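Local atomic coordinates of sister chromatid cohesion protein (Chaetomium thermophilum, PDB entry 5T8V), a protein that probably acts as a cohesin loader that associates with chromatin and promotes loading of the cohesin ring onto DNA, this chain being its C-terminal, HEAT-repeat portion. Residues A[89-92]-A[93-97]; A[1128-1131]-A[1132-1136]; A[1275-1278]-A[1279-1283]. All blocks are in the same frame, centred on the assembly; numbering follows the deposited sequence.

Contact 1: residues A[89-92]-A[93-97]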
ATOM      1  N   LEU A  89      74.709 -12.341   1.026  1.00 29.97           N
ATOM      2  CA  LEU A  89      74.257 -13.269  -0.005  1.00 28.69           C
ATOM      3  C   LEU A  89      72.864 -12.896  -0.495  1.00 27.39           C
ATOM      4  O   LEU A  89      72.599 -12.891  -1.706  1.00 27.19           O
ATOM      5  CB  LEU A  89      74.269 -14.699   0.535  1.00 28.12           C
ATOM      6  CG  LEU A  89      75.611 -15.225   1.050  1.00 30.59           C
ATOM      7  CD1 LEU A  89      75.440 -16.619   1.635  1.00 31.47           C
ATOM      8  CD2 LEU A  89      76.664 -15.235  -0.051  1.00 31.44           C
ATOM      9  N   CYS A  90      71.961 -12.576   0.433  1.00 28.84           N
ATOM     10  CA  CYS A  90      70.640 -12.098   0.045  1.00 27.51           C
ATOM     11  C   CYS A  90      70.751 -10.866  -0.845  1.00 27.85           C
ATOM     12  O   CYS A  90      70.092 -10.773  -1.887  1.00 26.75           O
ATOM     13  CB  CYS A  90      69.805 -11.790   1.289  1.00 27.29           C
ATOM     14  SG  CYS A  90      69.377 -13.235   2.291  1.00 27.09           S
ATOM     15  N   ASP A  91      71.594  -9.907  -0.452  1.00 32.40           N
ATOM     16  CA  ASP A  91      71.731  -8.688  -1.239  1.00 33.94           C
ATOM     17  C   ASP A  91      72.265  -8.986  -2.633  1.00 33.97           C
ATOM     18  O   ASP A  91      71.933  -8.276  -3.588  1.00 33.01           O
ATOM     19  CB  ASP A  91      72.642  -7.695  -0.520  1.00 37.15           C
ATOM     20  CG  ASP A  91      72.634  -6.324  -1.168  1.00 40.37           C
ATOM     21  OD1 ASP A  91      71.740  -5.516  -0.838  1.00 41.05           O
ATOM     22  OD2 ASP A  91      73.516  -6.057  -2.011  1.00 42.52           O
ATOM     23  N   SER A  92      73.090 -10.024  -2.772  1.00 38.31           N
ATOM     24  CA  SER A  92      73.567 -10.422  -4.090  1.00 40.00           C
ATOM     25  C   SER A  92      72.429 -10.997  -4.924  1.00 38.27           C
ATOM     26  O   SER A  92      72.238 -10.612  -6.085  1.00 39.64           O
ATOM     27  CB  SER A  92      74.703 -11.436  -3.951  1.00 43.34           C
ATOM     28  OG  SER A  92      75.806 -10.877  -3.258  1.00 46.89           O
ATOM     29  N   ALA A  93      71.657 -11.920  -4.344  1.00 30.95           N
ATOM     30  CA  ALA A  93      70.520 -12.483  -5.065  1.00 28.91           C
ATOM     31  C   ALA A  93      69.528 -11.403  -5.476  1.00 27.99           C
ATOM     32  O   ALA A  93      68.882 -11.519  -6.524  1.00 27.00           O
ATOM     33  CB  ALA A  93      69.824 -13.541  -4.210  1.00 27.45           C
ATOM     34  N   LEU A  94      69.396 -10.346  -4.673  1.00 31.11           N
ATOM     35  CA  LEU A  94      68.455  -9.280  -4.997  1.00 32.28           C
ATOM     36  C   LEU A  94      69.018  -8.333  -6.050  1.00 34.94           C
ATOM     37  O   LEU A  94      68.289  -7.900  -6.950  1.00 35.87           O
ATOM     38  CB  LEU A  94      68.084  -8.516  -3.727  1.00 32.44           C
ATOM     39  CG  LEU A  94      67.118  -9.275  -2.819  1.00 31.77           C
ATOM     40  CD1 LEU A  94      67.154  -8.741  -1.393  1.00 32.61           C
ATOM     41  CD2 LEU A  94      65.717  -9.191  -3.391  1.00 30.76           C
ATOM     42  N   ARG A  95      70.307  -7.999  -5.956  1.00 33.63           N
ATOM     43  CA  ARG A  95      70.931  -7.176  -6.985  1.00 35.62           C
ATOM     44  C   ARG A  95      70.945  -7.887  -8.330  1.00 35.11           C
ATOM     45  O   ARG A  95      70.948  -7.234  -9.378  1.00 35.46           O
ATOM     46  CB  ARG A  95      72.355  -6.799  -6.570  1.00 38.74           C
ATOM     47  CG  ARG A  95      72.430  -5.703  -5.511  1.00 40.62           C
ATOM     48  CD  ARG A  95      73.863  -5.245  -5.261  1.00 44.04           C
ATOM     49  NE  ARG A  95      74.642  -6.230  -4.511  1.00 46.05           N
ATOM     50  CZ  ARG A  95      75.379  -7.197  -5.056  1.00 48.14           C
ATOM     51  NH1 ARG A  95      75.455  -7.334  -6.375  1.00 48.80           N
ATOM     52  NH2 ARG A  95      76.045  -8.037  -4.273  1.00 48.85           N
ATOM     53  N   GLN A  96      70.952  -9.221  -8.327  1.00 38.00           N
ATOM     54  CA  GLN A  96      70.942  -9.960  -9.585  1.00 39.52           C
ATOM     55  C   GLN A  96      69.715  -9.608 -10.419  1.00 39.15           C
ATOM     56  O   GLN A  96      69.821  -9.358 -11.625  1.00 40.26           O
ATOM     57  CB  GLN A  96      70.992 -11.464  -9.308  1.00 40.47           C
ATOM     58  CG  GLN A  96      70.902 -12.338 -10.554  1.00 41.96           C
ATOM     59  CD  GLN A  96      72.054 -12.112 -11.514  1.00 44.27           C
ATOM     60  OE1 GLN A  96      73.092 -11.562 -11.142  1.00 45.26           O
ATOM     61  NE2 GLN A  96      71.876 -12.537 -12.759  1.00 45.00           N
ATOM     62  N   THR A  97      68.539  -9.577  -9.789  1.00 40.00           N
ATOM     63  CA  THR A  97      67.275  -9.412 -10.497  1.00 40.73           C
ATOM     64  C   THR A  97      66.666  -8.026 -10.304  1.00 42.62           C
ATOM     65  O   THR A  97      65.470  -7.842 -10.546  1.00 42.58           O
ATOM     66  CB  THR A  97      66.277 -10.482 -10.047  1.00 38.09           C
ATOM     67  OG1 THR A  97      66.036 -10.351  -8.641  1.00 36.48           O
ATOM     68  CG2 THR A  97      66.811 -11.877 -10.337  1.00 38.16           C
TER

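Contact 2: residues A[1128-1131]-A[1132-1136]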
ATOM      1  N   ASP A1128     -48.855  23.349 -11.362  1.00 56.62           N
ATOM      2  CA  ASP A1128     -49.043  22.838 -10.009  1.00 54.84           C
ATOM      3  C   ASP A1128     -47.956  21.835  -9.643  1.00 52.40           C
ATOM      4  O   ASP A1128     -47.361  21.917  -8.559  1.00 51.65           O
ATOM      5  CB  ASP A1128     -50.426  22.202  -9.879  1.00 54.99           C
ATOM      6  CG  ASP A1128     -51.542  23.170 -10.208  1.00 57.97           C
ATOM      7  OD1 ASP A1128     -51.978  23.904  -9.295  1.00 59.27           O
ATOM      8  OD2 ASP A1128     -51.980  23.201 -11.377  1.00 59.35           O
ATOM      9  N   ILE A1129     -47.676  20.881 -10.534  1.00 49.75           N
ATOM     10  CA  ILE A1129     -46.662  19.878 -10.219  1.00 48.30           C
ATOM     11  C   ILE A1129     -45.311  20.550 -10.022  1.00 48.36           C
ATOM     12  O   ILE A1129     -44.539  20.180  -9.127  1.00 48.24           O
ATOM     13  CB  ILE A1129     -46.598  18.794 -11.311  1.00 48.01           C
ATOM     14  CG1 ILE A1129     -47.992  18.254 -11.651  1.00 47.86           C
ATOM     15  CG2 ILE A1129     -45.752  17.631 -10.818  1.00 47.44           C
ATOM     16  CD1 ILE A1129     -48.030  17.427 -12.919  1.00 47.54           C
ATOM     17  N   THR A1130     -45.008  21.556 -10.846  1.00 40.74           N
ATOM     18  CA  THR A1130     -43.792  22.340 -10.650  1.00 41.05           C
ATOM     19  C   THR A1130     -43.776  22.974  -9.264  1.00 41.52           C
ATOM     20  O   THR A1130     -42.784  22.871  -8.534  1.00 41.02           O
ATOM     21  CB  THR A1130     -43.680  23.415 -11.735  1.00 42.53           C
ATOM     22  OG1 THR A1130     -43.595  22.796 -13.025  1.00 42.34           O
ATOM     23  CG2 THR A1130     -42.444  24.290 -11.516  1.00 42.56           C
ATOM     24  N   ARG A1131     -44.872  23.637  -8.886  1.00 47.97           N
ATOM     25  CA  ARG A1131     -44.953  24.248  -7.563  1.00 49.38           C
ATOM     26  C   ARG A1131     -44.620  23.238  -6.473  1.00 48.88           C
ATOM     27  O   ARG A1131     -43.793  23.506  -5.594  1.00 49.40           O
ATOM     28  CB  ARG A1131     -46.347  24.834  -7.338  1.00 51.26           C
ATOM     29  CG  ARG A1131     -46.537  25.472  -5.962  1.00 52.99           C
ATOM     30  CD  ARG A1131     -47.978  25.881  -5.722  1.00 55.28           C
ATOM     31  NE  ARG A1131     -48.898  24.756  -5.871  1.00 55.63           N
ATOM     32  CZ  ARG A1131     -49.044  23.779  -4.979  1.00 55.44           C
ATOM     33  NH1 ARG A1131     -48.323  23.774  -3.863  1.00 55.38           N
ATOM     34  NH2 ARG A1131     -49.909  22.799  -5.206  1.00 54.39           N
ATOM     35  N   ILE A1132     -45.258  22.067  -6.512  1.00 43.29           N
ATOM     36  CA  ILE A1132     -44.995  21.054  -5.492  1.00 42.93           C
ATOM     37  C   ILE A1132     -43.529  20.639  -5.522  1.00 42.67           C
ATOM     38  O   ILE A1132     -42.920  20.379  -4.476  1.00 42.22           O
ATOM     39  CB  ILE A1132     -45.931  19.845  -5.683  1.00 41.66           C
ATOM     40  CG1 ILE A1132     -47.386  20.264  -5.452  1.00 43.43           C
ATOM     41  CG2 ILE A1132     -45.553  18.712  -4.727  1.00 39.64           C
ATOM     42  CD1 ILE A1132     -48.404  19.204  -5.822  1.00 43.20           C
ATOM     43  N   ALA A1133     -42.937  20.576  -6.717  1.00 59.26           N
ATOM     44  CA  ALA A1133     -41.566  20.090  -6.835  1.00 57.57           C
ATOM     45  C   ALA A1133     -40.552  21.091  -6.294  1.00 59.77           C
ATOM     46  O   ALA A1133     -39.494  20.687  -5.797  1.00 58.42           O
ATOM     47  CB  ALA A1133     -41.253  19.762  -8.294  1.00 56.49           C
ATOM     48  N   THR A1134     -40.849  22.388  -6.370  1.00 47.40           N
ATOM     49  CA  THR A1134     -39.883  23.428  -6.039  1.00 49.28           C
ATOM     50  C   THR A1134     -40.252  24.199  -4.774  1.00 52.02           C
ATOM     51  O   THR A1134     -39.711  25.283  -4.536  1.00 54.07           O
ATOM     52  CB  THR A1134     -39.732  24.397  -7.213  1.00 50.32           C
ATOM     53  OG1 THR A1134     -40.979  25.061  -7.455  1.00 51.19           O
ATOM     54  CG2 THR A1134     -39.303  23.652  -8.471  1.00 49.52           C
ATOM     55  N   SER A1135     -41.152  23.660  -3.952  1.00 48.28           N
ATOM     56  CA  SER A1135     -41.584  24.336  -2.735  1.00 49.93           C
ATOM     57  C   SER A1135     -40.986  23.741  -1.470  1.00 49.09           C
ATOM     58  O   SER A1135     -40.828  24.460  -0.478  1.00 51.47           O
ATOM     59  CB  SER A1135     -43.112  24.299  -2.624  1.00 51.42           C
ATOM     60  OG  SER A1135     -43.715  25.027  -3.680  1.00 52.61           O
ATOM     61  N   THR A1136     -40.654  22.452  -1.475  1.00 67.63           N
ATOM     62  CA  THR A1136     -40.077  21.793  -0.315  1.00 69.18           C
ATOM     63  C   THR A1136     -38.952  20.877  -0.774  1.00 68.23           C
ATOM     64  O   THR A1136     -38.722  20.686  -1.971  1.00 66.60           O
ATOM     65  CB  THR A1136     -41.128  20.995   0.469  1.00 68.84           C
ATOM     66  OG1 THR A1136     -41.926  20.225  -0.438  1.00 67.82           O
ATOM     67  CG2 THR A1136     -42.021  21.928   1.271  1.00 70.13           C
TER

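Contact 3: residues A[1275-1278]-A[1279-1283]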
ATOM      1  N   TYR A1275     -27.159  38.300  -3.067  1.00 53.20           N
ATOM      2  CA  TYR A1275     -26.985  37.609  -4.342  1.00 51.50           C
ATOM      3  C   TYR A1275     -25.541  37.709  -4.828  1.00 50.97           C
ATOM      4  O   TYR A1275     -24.920  36.700  -5.195  1.00 49.72           O
ATOM      5  CB  TYR A1275     -27.959  38.205  -5.363  1.00 51.82           C
ATOM      6  CG  TYR A1275     -27.909  37.597  -6.745  1.00 50.52           C
ATOM      7  CD1 TYR A1275     -27.940  36.221  -6.924  1.00 49.47           C
ATOM      8  CD2 TYR A1275     -27.862  38.404  -7.873  1.00 50.69           C
ATOM      9  CE1 TYR A1275     -27.904  35.665  -8.191  1.00 49.37           C
ATOM     10  CE2 TYR A1275     -27.827  37.860  -9.142  1.00 50.41           C
ATOM     11  CZ  TYR A1275     -27.849  36.490  -9.296  1.00 50.08           C
ATOM     12  OH  TYR A1275     -27.814  35.945 -10.560  1.00 50.14           O
ATOM     13  N   SER A1276     -24.987  38.924  -4.827  1.00 68.34           N
ATOM     14  CA  SER A1276     -23.602  39.120  -5.241  1.00 68.38           C
ATOM     15  C   SER A1276     -22.663  38.220  -4.449  1.00 66.73           C
ATOM     16  O   SER A1276     -21.823  37.518  -5.022  1.00 66.73           O
ATOM     17  CB  SER A1276     -23.211  40.588  -5.072  1.00 70.83           C
ATOM     18  OG  SER A1276     -24.000  41.425  -5.900  1.00 73.06           O
ATOM     19  N   ARG A1277     -22.791  38.230  -3.120  1.00 56.79           N
ATOM     20  CA  ARG A1277     -22.005  37.322  -2.293  1.00 55.73           C
ATOM     21  C   ARG A1277     -22.192  35.881  -2.746  1.00 53.24           C
ATOM     22  O   ARG A1277     -21.220  35.126  -2.892  1.00 52.27           O
ATOM     23  CB  ARG A1277     -22.405  37.475  -0.825  1.00 57.42           C
ATOM     24  CG  ARG A1277     -21.637  36.557   0.114  1.00 58.19           C
ATOM     25  CD  ARG A1277     -22.118  36.687   1.545  1.00 59.87           C
ATOM     26  NE  ARG A1277     -21.173  36.086   2.482  1.00 61.50           N
ATOM     27  CZ  ARG A1277     -21.274  36.163   3.804  1.00 64.14           C
ATOM     28  NH1 ARG A1277     -22.282  36.820   4.364  1.00 65.51           N
ATOM     29  NH2 ARG A1277     -20.358  35.586   4.571  1.00 65.41           N
ATOM     30  N   PHE A1278     -23.446  35.483  -2.976  1.00 58.05           N
ATOM     31  CA  PHE A1278     -23.718  34.110  -3.380  1.00 57.47           C
ATOM     32  C   PHE A1278     -22.922  33.726  -4.619  1.00 57.36           C
ATOM     33  O   PHE A1278     -22.387  32.614  -4.697  1.00 58.05           O
ATOM     34  CB  PHE A1278     -25.213  33.910  -3.633  1.00 57.38           C
ATOM     35  CG  PHE A1278     -25.538  32.609  -4.314  1.00 56.47           C
ATOM     36  CD1 PHE A1278     -25.543  31.423  -3.604  1.00 56.80           C
ATOM     37  CD2 PHE A1278     -25.832  32.573  -5.667  1.00 56.07           C
ATOM     38  CE1 PHE A1278     -25.835  30.224  -4.229  1.00 56.79           C
ATOM     39  CE2 PHE A1278     -26.125  31.381  -6.296  1.00 55.82           C
ATOM     40  CZ  PHE A1278     -26.127  30.205  -5.577  1.00 56.33           C
ATOM     41  N   ILE A1279     -22.819  34.629  -5.600  1.00 50.99           N
ATOM     42  CA  ILE A1279     -22.195  34.265  -6.871  1.00 51.11           C
ATOM     43  C   ILE A1279     -20.722  34.651  -6.951  1.00 50.57           C
ATOM     44  O   ILE A1279     -20.074  34.332  -7.955  1.00 50.78           O
ATOM     45  CB  ILE A1279     -22.964  34.847  -8.077  1.00 52.09           C
ATOM     46  CG1 ILE A1279     -22.966  36.376  -8.063  1.00 52.79           C
ATOM     47  CG2 ILE A1279     -24.389  34.308  -8.095  1.00 52.47           C
ATOM     48  CD1 ILE A1279     -23.604  36.979  -9.310  1.00 53.36           C
ATOM     49  N   ILE A1280     -20.168  35.314  -5.937  1.00 57.65           N
ATOM     50  CA  ILE A1280     -18.712  35.463  -5.870  1.00 58.31           C
ATOM     51  C   ILE A1280     -18.092  34.323  -5.071  1.00 58.39           C
ATOM     52  O   ILE A1280     -17.014  33.824  -5.418  1.00 58.43           O
ATOM     53  CB  ILE A1280     -18.311  36.840  -5.292  1.00 59.10           C
ATOM     54  CG1 ILE A1280     -18.744  36.982  -3.833  1.00 59.87           C
ATOM     55  CG2 ILE A1280     -18.880  37.969  -6.138  1.00 59.04           C
ATOM     56  CD1 ILE A1280     -17.624  36.732  -2.844  1.00 60.69           C
ATOM     57  N   GLU A1281     -18.772  33.883  -4.007  1.00 54.39           N
ATOM     58  CA  GLU A1281     -18.308  32.706  -3.283  1.00 54.79           C
ATOM     59  C   GLU A1281     -18.253  31.486  -4.194  1.00 54.62           C
ATOM     60  O   GLU A1281     -17.482  30.554  -3.937  1.00 54.85           O
ATOM     61  CB  GLU A1281     -19.212  32.445  -2.081  1.00 54.60           C
ATOM     62  CG  GLU A1281     -19.093  33.486  -0.981  1.00 55.63           C
ATOM     63  CD  GLU A1281     -20.114  33.291   0.124  1.00 57.01           C
ATOM     64  OE1 GLU A1281     -21.297  33.050  -0.191  1.00 55.97           O
ATOM     65  OE2 GLU A1281     -19.731  33.373   1.309  1.00 59.15           O
ATOM     66  N   ASN A1282     -19.059  31.470  -5.261  1.00 55.41           N
ATOM     67  CA  ASN A1282     -18.928  30.425  -6.271  1.00 56.42           C
ATOM     68  C   ASN A1282     -17.673  30.630  -7.109  1.00 58.51           C
ATOM     69  O   ASN A1282     -16.997  29.662  -7.473  1.00 59.09           O
ATOM     70  CB  ASN A1282     -20.162  30.393  -7.174  1.00 55.75           C
ATOM     71  CG  ASN A1282     -21.343  29.694  -6.531  1.00 55.41           C
ATOM     72  OD1 ASN A1282     -21.363  28.471  -6.410  1.00 55.84           O
ATOM     73  ND2 ASN A1282     -22.345  30.468  -6.133  1.00 55.33           N
ATOM     74  N   LEU A1283     -17.347  31.885  -7.430  1.00 44.49           N
ATOM     75  CA  LEU A1283     -16.159  32.153  -8.234  1.00 45.28           C
ATOM     76  C   LEU A1283     -14.893  31.737  -7.498  1.00 46.82           C
ATOM     77  O   LEU A1283     -13.931  31.274  -8.119  1.00 47.79           O
ATOM     78  CB  LEU A1283     -16.093  33.635  -8.603  1.00 45.17           C
ATOM     79  CG  LEU A1283     -17.238  34.169  -9.466  1.00 44.05           C
ATOM     80  CD1 LEU A1283     -17.144  35.683  -9.588  1.00 44.31           C
ATOM     81  CD2 LEU A1283     -17.242  33.516 -10.839  1.00 43.88           C
TER

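Contact 1: residues A[89-92]-A[93-97]
Asp91 and Arg95, one helical turn apart, form the salt bridge of this contact. Asp91 OD2 accepts from Arg95 NE at 2.7 Å, with the nitrogen meeting the oxygen almost in line with its C-O bond. The oxygen stands somewhat out of the guanidinium plane. The pairing runs through NE alone, and the carboxylate and guanidinium planes, 48° apart, are not laid flat for a two-pronged bridge. Arg95 reaches back because its side chain bends at chi3 (-73°), which brings the guanidinium down beside the preceding turn. The other carboxylate oxygen, OD1, has a weak hydrogen bond to Gln154 of helix 149-172.

Ser92 also lies against the guanidinium, its CA 3.4 Å above the plane and offset toward the rim. Ser92 OG is 3.0 Å from Arg95 NH2, but the angle is too poor for a hydrogen bond; the hydroxyl bonds instead to the carbonyl of Arg88, within its own helix.

The backbone supplies the regular ladder: Ala93 N to Leu89 O at 3.0 Å, then Leu94 N to Cys90 O, Arg95 N to Asp91 O and Gln96 N to Ser92 O, each at 2.9 Å.

Leu94 packs on Leu158 and against Gln154 of helix 149-172, while Cys90 and Ala93 face helix 120-136. The whole is a classic i to i+4 ion pair along the last turns of helix 81-96, a helix packed against its neighbours in the helical, HEAT-repeat fold of the protein, which has almost no strand.

Contact 2: residues A[1128-1131]-A[1132-1136]
Thr1134 turns back onto Thr1130 where helix 1115-1133 runs out, and it uses both of its donors there. Its backbone N gives to Thr1130 O at 2.9 Å, nearly straight off the end of the carbonyl, while its hydroxyl OG1 gives to the same oxygen at 3.0 Å from above the carbonyl plane, 44° out of it. The first torsion explains the second bond: at 63°, OG1 lies between the backbone N and the carbonyl carbon and faces back along the helix. Thr1134 N also reaches Arg1131 O at 3.2 Å, far above that carbonyl's plane.

Earlier acceptors are met in the ordinary helical way, Asp1128 O by Ile1132 N and Ile1129 O by Ala1133 N, both at 2.9 Å. The hydroxyl of Thr1130 is satisfied within the helix too, by Leu1126 O. Ser1135 OG also lies against Arg1131 O, but so close that the detail of that bond is doubtful.

Arg1131 folds at chi3 and lays one guanidinium face over Ile1132, NH2 standing 3.6 Å from Ile1132 CG1; a long, weak ion pair with Glu1068 lies beyond. In this C-terminal part of the helical-repeat fold, Ile1129 and Ile1132 pack on helix 1065-1086, and Ala1133 on helix 1139-1154. At the helix end the threonine hydroxyl thus doubles a backbone bond on Thr1130 O, while Thr1134 N divides between two carbonyls as the helix unwinds.

Contact 3: residues A[1275-1278]-A[1279-1283]
Phe1278 is met by Ile1279, the next residue, and by Asn1282, one turn on. Asn1282 ND2 stands 3.7 Å above the plane of the Phe1278 ring, over its centre, with the amide plane turned 77° from the ring. The same nitrogen makes a weak hydrogen bond to Phe1278 O at 2.6 Å, whereas Asn1282 N is 3.6 Å from that oxygen. Ile1279 comes to the ring with CG2, which lies 3.3 Å from Phe1278 CD2 and 3.8 Å from Tyr1275 CE1; its CD1 is above one face of the tyrosine, toward the rim. A first torsion of 63° places Ile1279 CG1 back over the preceding turn, against the carbonyls of Tyr1275 and Ser1276.

On another side of the helix, Arg1277 and Glu1281 form a weak salt bridge, NE to OE2 at 3.3 Å, from an extended arginine chain.

All of this lies on helix 1271-1284, buried among other helices in the C-terminal part of the cohesin loader's helical-repeat fold. Helix 1200-1213 supplies Phe1208, whose ring meets both Tyr1275 and Phe1278 with planes at about 50°.

Further out, hydrogen bonds fix the polar ends: Tyr1275 OH to Gln1255, Glu1281 OE1 to Gly1220 N, Arg1277 NH2 to Asn1429 and Asn1282 OD1 to Leu1230 N. Ile1280 packs against Ile1428 of helix 1422-1431 and Ala1376 of helix 1364-1387.

The three contacts are successive stations along one long, curved chain of helices. Contact 1 lies near its N-terminal end, about 72 Å from the centre of the chain, while contacts 2 and 3 lie across that centre in the C-terminal part. Centres of contacts 1 and 2 are about 119 Å apart, and those of contacts 1 and 3 about 103 Å. Contacts 2 and 3 are neighbours by comparison, with centres about 26 Å and nearest atoms about 14 Å apart; both belong to the C-terminal region of the SCC2/Nipped-B family, yet they do not touch. Contacts 1 and 2 both lie at the last turns of their helices; contact 3 is the one whose touching residues are all buried.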